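2-C-methyl-D-erythritol 4-phosphate cytidylyltransferase (Neisseria gonorrhoeae, PDB 1VGW) probably catalyses the formation of 4-diphosphocytidyl-2-C-methyl-D-erythritol and diphosphate from CTP and 2-C-methyl-D-erythritol 4-phosphate, a step of isoprenoid biosynthesis. Local coordinates at residues R5-L10 against N106-D111; E45-V50 against A121-I126; G130-G135 against R202-Q207. One frame throughout, in Å; residues are numbered along the deposited sequence.

Contact 1: residues R5-L10 against N106-D111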
loop_
_atom_site.group_PDB
_atom_site.type_symbol
_atom_site.label_atom_id
_atom_site.label_comp_id
_atom_site.label_asym_id
_atom_site.label_seq_id
_atom_site.Cartn_x
_atom_site.Cartn_y
_atom_site.Cartn_z
ATOM N N ARG B 5 18.150 -4.646 29.154
ATOM C CA ARG B 5 18.408 -5.126 27.783
ATOM C C ARG B 5 18.355 -3.887 26.859
ATOM O O ARG B 5 17.502 -3.020 27.052
ATOM C CB ARG B 5 17.324 -6.160 27.398
ATOM C CG ARG B 5 17.827 -7.599 27.512
ATOM C CD ARG B 5 16.810 -8.697 27.258
ATOM N NE ARG B 5 15.604 -8.550 28.050
ATOM C CZ ARG B 5 14.427 -8.110 27.696
ATOM N NH1 ARG B 5 14.219 -7.764 26.427
ATOM N NH2 ARG B 5 13.422 -7.992 28.545
ATOM N N LYS B 6 19.302 -3.750 25.938
ATOM C CA LYS B 6 19.385 -2.593 25.073
ATOM C C LYS B 6 18.613 -2.668 23.761
ATOM O O LYS B 6 18.436 -3.735 23.162
ATOM C CB LYS B 6 20.864 -2.323 24.714
ATOM C CG LYS B 6 21.705 -1.849 25.889
ATOM C CD LYS B 6 23.179 -1.942 25.442
ATOM C CE LYS B 6 24.137 -1.772 26.614
ATOM N NZ LYS B 6 25.488 -2.361 26.246
ATOM N N ASN B 7 18.291 -1.466 23.263
ATOM C CA ASN B 7 17.595 -1.311 21.967
ATOM C C ASN B 7 18.514 -0.564 20.995
ATOM O O ASN B 7 18.771 0.637 21.245
ATOM C CB ASN B 7 16.319 -0.511 22.192
ATOM C CG ASN B 7 15.254 -1.383 22.832
ATOM O OD1 ASN B 7 15.016 -2.488 22.329
ATOM N ND2 ASN B 7 14.636 -0.876 23.877
ATOM N N ILE B 8 19.033 -1.256 19.994
ATOM C CA ILE B 8 19.955 -0.662 19.035
ATOM C C ILE B 8 19.440 -0.587 17.600
ATOM O O ILE B 8 19.180 -1.620 16.949
ATOM C CB ILE B 8 21.284 -1.453 19.032
ATOM C CG1 ILE B 8 21.866 -1.554 20.464
ATOM C CG2 ILE B 8 22.325 -0.860 18.111
ATOM C CD1 ILE B 8 22.886 -2.669 20.568
ATOM N N ALA B 9 19.342 0.608 17.022
ATOM C CA ALA B 9 18.878 0.753 15.621
ATOM C C ALA B 9 19.988 0.494 14.624
ATOM O O ALA B 9 21.141 0.966 14.828
ATOM C CB ALA B 9 18.307 2.138 15.357
ATOM N N LEU B 10 19.708 -0.315 13.601
ATOM C CA LEU B 10 20.762 -0.565 12.570
ATOM C C LEU B 10 20.148 -0.217 11.195
ATOM O O LEU B 10 19.065 -0.676 10.804
ATOM C CB LEU B 10 21.287 -1.972 12.628
ATOM C CG LEU B 10 22.229 -2.532 11.611
ATOM C CD1 LEU B 10 23.608 -1.872 11.691
ATOM C CD2 LEU B 10 22.450 -4.058 11.742
ATOM N N ASN B 106 18.403 -6.187 21.696
ATOM C CA ASN B 106 17.621 -6.096 20.481
ATOM C C ASN B 106 18.259 -5.245 19.369
ATOM O O ASN B 106 18.779 -4.139 19.618
ATOM C CB ASN B 106 16.237 -5.506 20.843
ATOM C CG ASN B 106 15.438 -6.349 21.782
ATOM O OD1 ASN B 106 15.329 -7.571 21.637
ATOM N ND2 ASN B 106 14.796 -5.753 22.804
ATOM N N ILE B 107 18.223 -5.735 18.131
ATOM C CA ILE B 107 18.749 -4.966 16.950
ATOM C C ILE B 107 17.552 -4.586 16.061
ATOM O O ILE B 107 16.805 -5.540 15.692
ATOM C CB ILE B 107 19.648 -5.849 16.112
ATOM C CG1 ILE B 107 20.792 -6.495 16.890
ATOM C CG2 ILE B 107 20.169 -5.153 14.848
ATOM C CD1 ILE B 107 21.789 -5.542 17.508
ATOM N N LEU B 108 17.201 -3.321 15.914
ATOM C CA LEU B 108 16.052 -2.929 15.061
ATOM C C LEU B 108 16.541 -2.547 13.646
ATOM O O LEU B 108 17.196 -1.494 13.522
ATOM C CB LEU B 108 15.306 -1.756 15.665
ATOM C CG LEU B 108 14.416 -1.987 16.870
ATOM C CD1 LEU B 108 15.265 -2.174 18.171
ATOM C CD2 LEU B 108 13.492 -0.809 17.103
ATOM N N VAL B 109 16.388 -3.390 12.648
ATOM C CA VAL B 109 16.869 -3.176 11.278
ATOM C C VAL B 109 15.880 -2.338 10.458
ATOM O O VAL B 109 14.761 -2.731 10.199
ATOM C CB VAL B 109 17.233 -4.467 10.554
ATOM C CG1 VAL B 109 18.088 -4.260 9.283
ATOM C CG2 VAL B 109 18.065 -5.433 11.439
ATOM N N HIS B 110 16.264 -1.097 10.116
ATOM C CA HIS B 110 15.345 -0.189 9.420
ATOM C C HIS B 110 15.849 0.309 8.063
ATOM O O HIS B 110 17.020 0.638 7.969
ATOM C CB HIS B 110 15.096 1.058 10.275
ATOM C CG HIS B 110 13.958 1.907 9.821
ATOM N ND1 HIS B 110 12.654 1.479 9.829
ATOM C CD2 HIS B 110 13.928 3.179 9.346
ATOM C CE1 HIS B 110 11.852 2.457 9.369
ATOM N NE2 HIS B 110 12.621 3.491 9.085
ATOM N N ASP B 111 14.959 0.367 7.080
ATOM C CA ASP B 111 15.342 0.889 5.723
ATOM C C ASP B 111 15.721 2.384 5.768
ATOM O O ASP B 111 14.996 3.177 6.367
ATOM C CB ASP B 111 14.114 0.786 4.831
ATOM C CG ASP B 111 13.758 -0.595 4.352
ATOM O OD1 ASP B 111 12.537 -0.872 4.273
ATOM O OD2 ASP B 111 14.639 -1.406 4.062
HETATM O O HOH W 1 15.729 -8.870 24.157
#
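N106 lies beside N7 at the start of two neighbouring parallel strands, 7-12 and 106-109, in the central sheet of this GT-A-type α/β fold. The strands run in register from N7 opposite N106 to L10 opposite V109, and their short axes pass 4.5 Å apart at 29°. Backbone bonds alternate in the parallel manner: I8 N and L10 N donate to N106 O and L108 O, while N106 N, L108 N and H110 N donate to K6 O, I8 O and L10 O. The last of these carries the pairing past the end of strand 106-109.

N106 closes the start of the ladder. Its CB sits 3.6 Å from N7 OD1 and almost as near to K6 O. CG stands anti to the carbonyl carbon (chi1 -62°), 3.9 Å from N7 OD1. The side chain lies alongside that of N7 and points the same way, with the amide planes only 17° apart. ND2 gives N7 OD1 a weak hydrogen bond of 3.3 Å and also bonds to G130 O. The other N7 amide atom, ND2, is held by A49 O. On N106, OD1 accepts a hydrogen bond of 2.9 Å from a water, and R5 NH1 donates to that same water oxygen, also over 2.9 Å. R5 is anchored further by G130 and N131.

Farther along, the faces of the sheet separate the side chains. A9 and L108 share the N7/N106 face, where L108 packs against helix 119-129. I8, I107, L10 and V109 lie on the other, beneath helix 84-98; there I8 CD1 meets I107 CD1 at 4.3 Å, and both L10 CB and L10 CD2 lie 4.0 Å from I107 CG2.

Contact 2: residues E45-V50 against A121-I126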
loop_
_atom_site.group_PDB
_atom_site.type_symbol
_atom_site.label_atom_id
_atom_site.label_comp_id
_atom_site.label_asym_id
_atom_site.label_seq_id
_atom_site.Cartn_x
_atom_site.Cartn_y
_atom_site.Cartn_z
ATOM N N GLU B 45 17.191 9.025 17.203
ATOM C CA GLU B 45 17.924 9.837 18.152
ATOM C C GLU B 45 17.025 10.573 19.121
ATOM O O GLU B 45 17.432 10.741 20.288
ATOM C CB GLU B 45 18.917 10.768 17.482
ATOM C CG GLU B 45 20.056 9.949 16.814
ATOM C CD GLU B 45 21.174 9.720 17.824
ATOM O OE1 GLU B 45 21.596 8.566 18.035
ATOM O OE2 GLU B 45 21.636 10.732 18.406
ATOM N N ARG B 46 15.782 10.878 18.760
ATOM C CA ARG B 46 14.880 11.531 19.694
ATOM C C ARG B 46 13.995 10.577 20.466
ATOM O O ARG B 46 13.120 11.010 21.247
ATOM C CB ARG B 46 14.015 12.567 18.956
ATOM C CG ARG B 46 12.661 12.093 18.501
ATOM C CD ARG B 46 11.762 13.277 18.074
ATOM N NE ARG B 46 11.887 13.502 16.632
ATOM C CZ ARG B 46 12.960 13.940 15.999
ATOM N NH1 ARG B 46 14.081 14.245 16.660
ATOM N NH2 ARG B 46 12.961 14.046 14.678
ATOM N N HIS B 47 14.092 9.284 20.237
ATOM C CA HIS B 47 13.229 8.309 20.898
ATOM C C HIS B 47 13.878 7.778 22.155
ATOM O O HIS B 47 14.951 7.157 22.118
ATOM C CB HIS B 47 12.925 7.163 19.916
ATOM C CG HIS B 47 11.657 6.455 20.276
ATOM N ND1 HIS B 47 10.463 6.739 19.639
ATOM C CD2 HIS B 47 11.395 5.525 21.209
ATOM C CE1 HIS B 47 9.501 6.006 20.183
ATOM N NE2 HIS B 47 10.045 5.259 21.139
ATOM N N GLU B 48 13.227 7.998 23.283
ATOM C CA GLU B 48 13.757 7.653 24.586
ATOM C C GLU B 48 14.209 6.223 24.794
ATOM O O GLU B 48 15.276 5.991 25.387
ATOM C CB GLU B 48 12.740 8.075 25.671
ATOM C CG GLU B 48 12.313 9.525 25.517
ATOM C CD GLU B 48 11.451 10.016 26.669
ATOM O OE1 GLU B 48 12.007 10.695 27.569
ATOM O OE2 GLU B 48 10.229 9.744 26.685
ATOM N N ALA B 49 13.498 5.247 24.237
ATOM C CA ALA B 49 13.812 3.853 24.423
ATOM C C ALA B 49 14.939 3.319 23.582
ATOM O O ALA B 49 15.277 2.138 23.761
ATOM C CB ALA B 49 12.544 3.006 24.143
ATOM N N VAL B 50 15.497 4.085 22.665
ATOM C CA VAL B 50 16.576 3.603 21.788
ATOM C C VAL B 50 17.869 4.016 22.438
ATOM O O VAL B 50 17.978 5.170 22.835
ATOM C CB VAL B 50 16.420 4.186 20.370
ATOM C CG1 VAL B 50 17.608 3.922 19.444
ATOM C CG2 VAL B 50 15.164 3.590 19.742
ATOM N N ALA B 121 4.513 4.278 16.360
ATOM C CA ALA B 121 4.680 2.957 15.771
ATOM C C ALA B 121 5.951 2.282 16.302
ATOM O O ALA B 121 6.010 1.083 16.518
ATOM C CB ALA B 121 4.706 3.028 14.249
ATOM N N LEU B 122 6.980 3.102 16.515
ATOM C CA LEU B 122 8.255 2.632 17.041
ATOM C C LEU B 122 8.069 2.135 18.478
ATOM O O LEU B 122 8.547 1.030 18.798
ATOM C CB LEU B 122 9.305 3.709 16.955
ATOM C CG LEU B 122 10.722 3.459 17.388
ATOM C CD1 LEU B 122 11.367 2.281 16.684
ATOM C CD2 LEU B 122 11.607 4.690 17.216
ATOM N N ALA B 123 7.340 2.900 19.288
ATOM C CA ALA B 123 7.038 2.562 20.653
ATOM C C ALA B 123 6.324 1.216 20.756
ATOM O O ALA B 123 6.758 0.354 21.546
ATOM C CB ALA B 123 6.210 3.650 21.331
ATOM N N ARG B 124 5.268 1.001 19.978
ATOM C CA ARG B 124 4.572 -0.292 19.958
ATOM C C ARG B 124 5.510 -1.452 19.620
ATOM O O ARG B 124 5.489 -2.503 20.273
ATOM C CB ARG B 124 3.483 -0.251 18.879
ATOM C CG ARG B 124 2.077 -0.042 19.387
ATOM C CD ARG B 124 1.059 -0.624 18.420
ATOM N NE ARG B 124 1.203 -0.106 17.085
ATOM C CZ ARG B 124 0.896 1.088 16.617
ATOM N NH1 ARG B 124 1.104 1.346 15.328
ATOM N NH2 ARG B 124 0.399 2.031 17.399
ATOM N N LEU B 125 6.373 -1.305 18.616
ATOM C CA LEU B 125 7.295 -2.401 18.286
ATOM C C LEU B 125 8.210 -2.731 19.446
ATOM O O LEU B 125 8.549 -3.893 19.695
ATOM C CB LEU B 125 8.111 -2.048 17.050
ATOM C CG LEU B 125 9.196 -2.983 16.563
ATOM C CD1 LEU B 125 8.583 -4.291 16.026
ATOM C CD2 LEU B 125 10.062 -2.329 15.472
ATOM N N ILE B 126 8.778 -1.700 20.085
ATOM C CA ILE B 126 9.710 -1.903 21.178
ATOM C C ILE B 126 8.991 -2.578 22.352
ATOM O O ILE B 126 9.543 -3.538 22.881
ATOM C CB ILE B 126 10.391 -0.623 21.639
ATOM C CG1 ILE B 126 11.506 -0.231 20.647
ATOM C CG2 ILE B 126 11.002 -0.721 23.039
ATOM C CD1 ILE B 126 11.714 1.299 20.618
#
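H47 lays one face of its imidazole over a methyl group of L122, joining the type I β turn H47-V50 to helix 119-129 in the α/β fold. The turn lies between helix 36-45 and strand 52-56, and the bond from V50 N to H47 O closes it. L122 CD2 stands 3.7 Å from the ring centroid and 25° off the ring normal, a CH-π contact displaced toward the rim. Its nearest ring atoms are ND1, at 3.4 Å, and CG. H47 holds CG anti to its backbone N (chi1 -156°). The two side chains reach past one another in opposite directions.

Beyond L122, the CE1 and NE2 side of the imidazole comes up to the helix backbone at A123. CE1 lies 3.9 Å from A123 N, approached obliquely, while A123 CB borders NE2.

One helical turn after L122, I126 adds a second apolar patch. Its CD1 touches V50 CG2 and, more loosely, H47 CD2. The side chains that meet are apolar apart from the imidazole. Behind them, L122 and I126 also rest on L108 of strand 106-109, so the same two residues join the helix both to the turn and to the sheet. A49, the third residue of the turn, has CB 4.0 Å from I126 CD1 and 4.2 Å from I126 CG2.

Contact 3: residues G130-G135 against R202-Q207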
loop_
_atom_site.group_PDB
_atom_site.type_symbol
_atom_site.label_atom_id
_atom_site.label_comp_id
_atom_site.label_asym_id
_atom_site.label_seq_id
_atom_site.Cartn_x
_atom_site.Cartn_y
_atom_site.Cartn_z
ATOM N N GLY B 130 9.968 -6.106 21.730
ATOM C CA GLY B 130 11.146 -5.866 22.515
ATOM C C GLY B 130 11.319 -6.804 23.717
ATOM O O GLY B 130 12.458 -6.966 24.174
ATOM N N ASN B 131 10.241 -7.403 24.196
ATOM C CA ASN B 131 10.214 -8.298 25.312
ATOM C C ASN B 131 9.728 -9.707 24.975
ATOM O O ASN B 131 9.199 -10.368 25.863
ATOM C CB ASN B 131 9.315 -7.765 26.460
ATOM C CG ASN B 131 9.867 -6.487 27.057
ATOM O OD1 ASN B 131 10.945 -6.478 27.659
ATOM N ND2 ASN B 131 9.129 -5.400 26.897
ATOM N N ALA B 132 9.835 -10.134 23.739
ATOM C CA ALA B 132 9.452 -11.483 23.341
ATOM C C ALA B 132 10.706 -12.097 22.715
ATOM O O ALA B 132 11.168 -11.463 21.739
ATOM C CB ALA B 132 8.331 -11.458 22.311
ATOM N N ALA B 133 11.138 -13.286 23.112
ATOM C CA ALA B 133 12.367 -13.834 22.544
ATOM C C ALA B 133 12.322 -14.018 21.030
ATOM O O ALA B 133 13.373 -14.076 20.354
ATOM C CB ALA B 133 12.759 -15.138 23.261
ATOM N N GLU B 134 11.146 -14.264 20.468
ATOM C CA GLU B 134 10.982 -14.478 19.046
ATOM C C GLU B 134 10.994 -13.205 18.181
ATOM O O GLU B 134 11.076 -13.324 16.959
ATOM C CB GLU B 134 9.720 -15.290 18.696
ATOM C CG GLU B 134 8.412 -14.621 18.995
ATOM C CD GLU B 134 7.877 -14.813 20.397
ATOM O OE1 GLU B 134 8.655 -14.722 21.381
ATOM O OE2 GLU B 134 6.644 -15.025 20.571
ATOM N N GLY B 135 11.082 -12.015 18.736
ATOM C CA GLY B 135 11.166 -10.806 17.930
ATOM C C GLY B 135 9.836 -10.529 17.233
ATOM O O GLY B 135 8.851 -11.231 17.499
ATOM N N ARG B 202 8.800 -18.177 15.083
ATOM C CA ARG B 202 7.728 -17.392 14.528
ATOM C C ARG B 202 7.644 -15.990 15.118
ATOM O O ARG B 202 7.028 -15.811 16.197
ATOM C CB ARG B 202 6.404 -18.100 14.849
ATOM C CG ARG B 202 6.246 -19.487 14.169
ATOM C CD ARG B 202 4.784 -19.902 14.448
ATOM N NE ARG B 202 4.259 -20.815 13.474
ATOM C CZ ARG B 202 2.949 -21.110 13.405
ATOM N NH1 ARG B 202 2.089 -20.541 14.220
ATOM N NH2 ARG B 202 2.572 -22.010 12.521
ATOM N N PRO B 203 8.082 -14.957 14.401
ATOM C CA PRO B 203 8.076 -13.590 14.959
ATOM C C PRO B 203 6.691 -13.020 15.094
ATOM O O PRO B 203 5.773 -13.453 14.381
ATOM C CB PRO B 203 8.949 -12.792 14.017
ATOM C CG PRO B 203 9.782 -13.801 13.316
ATOM C CD PRO B 203 8.855 -15.005 13.143
ATOM N N LEU B 204 6.478 -12.104 16.045
ATOM C CA LEU B 204 5.149 -11.487 16.179
ATOM C C LEU B 204 4.898 -10.521 15.011
ATOM O O LEU B 204 5.849 -10.002 14.404
ATOM C CB LEU B 204 5.013 -10.695 17.491
ATOM C CG LEU B 204 5.347 -11.319 18.817
ATOM C CD1 LEU B 204 5.364 -10.281 19.943
ATOM C CD2 LEU B 204 4.325 -12.384 19.209
ATOM N N LEU B 205 3.637 -10.230 14.723
ATOM C CA LEU B 205 3.263 -9.217 13.742
ATOM C C LEU B 205 2.647 -8.037 14.546
ATOM O O LEU B 205 1.617 -8.237 15.199
ATOM C CB LEU B 205 2.235 -9.664 12.709
ATOM C CG LEU B 205 2.721 -10.563 11.584
ATOM C CD1 LEU B 205 1.583 -11.408 11.030
ATOM C CD2 LEU B 205 3.412 -9.800 10.461
ATOM N N ILE B 206 3.295 -6.884 14.482
ATOM C CA ILE B 206 2.827 -5.666 15.172
ATOM C C ILE B 206 2.357 -4.631 14.131
ATOM O O ILE B 206 2.917 -4.440 13.038
ATOM C CB ILE B 206 3.950 -5.114 16.034
ATOM C CG1 ILE B 206 4.204 -6.093 17.238
ATOM C CG2 ILE B 206 3.750 -3.726 16.561
ATOM C CD1 ILE B 206 5.591 -6.713 17.068
ATOM N N GLN B 207 1.233 -4.006 14.393
ATOM C CA GLN B 207 0.601 -3.041 13.529
ATOM C C GLN B 207 1.500 -1.872 13.198
ATOM O O GLN B 207 1.992 -1.177 14.084
ATOM C CB GLN B 207 -0.711 -2.541 14.133
ATOM C CG GLN B 207 -1.430 -1.502 13.348
ATOM C CD GLN B 207 -1.951 -1.876 11.977
ATOM O OE1 GLN B 207 -2.338 -3.021 11.648
ATOM N NE2 GLN B 207 -2.019 -0.841 11.133
#
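E134 and L204 cross obliquely where a type I β turn, A132-G135, leads into strand 136-141 and meets the start of strand 204-207, its parallel neighbour in the mixed sheet of the α/β fold. The E134 side chain takes a cramped course: CG lies between the backbone N and the carbonyl carbon (chi1 66°), and the chain bends again at chi2. The first torsion brings CG to 3.3 Å from R202 O. At the tip, OE2 lies 3.8 Å from L204 CD2. This is a van der Waals contact between a carboxylate oxygen and an apolar branch.

L204 divides its two methyl groups between different partners. Its CG is anti to the carbonyl carbon and passes G135 O; from there CD2 goes to the carboxylate of E134 and CD1 to A132 CB, 4.0 Å away. The leucine thus spans the turn, touching its first, third and last residues. Beside it, P203 fits against the peptide carbonyls of the turn, its CB 3.7 Å from E134 O, while V196 and E197 of helix 192-197 pack on the proline.

Q153 of the second subunit packs on both E134 and L204, and P203 and L205 make backbone hydrogen bonds to that subunit. The crossing therefore lies at the dimer interface.

Strand pairing begins at the glycine. G135, whose positive phi favours this residue type, ends the turn through G135 N bonded to A132 O, and pairing then continues between I137 and both L204 and I206. The first rung runs from L204 N to G135 O, 2.9 Å long and 167° at the hydrogen, with the donor tilted 20° from the carbonyl plane.

Contact 1 is the buried member of the three, a parallel strand pair whose backbone ladder lies between two helix layers. Contacts 2 and 3 lie farther out: contact 2 joins a turn to a helix through apolar and CH-π packing, contact 3 joins a turn to a strand with one backbone bond and the neighbouring subunit alongside. Helix 119-129 ties them together: L108 of contact 1 packs on it, L125 packs on I206 of contact 3, and R124 NH1 bonds to Q207 O. Contacts 1 and 3 share the same sheet and are linked directly, N106 ND2 and R5 NH1 both bonding to G130 O. Besides its helix side, contact 2 reaches strand 7-12 directly through A49 O and N7 ND2.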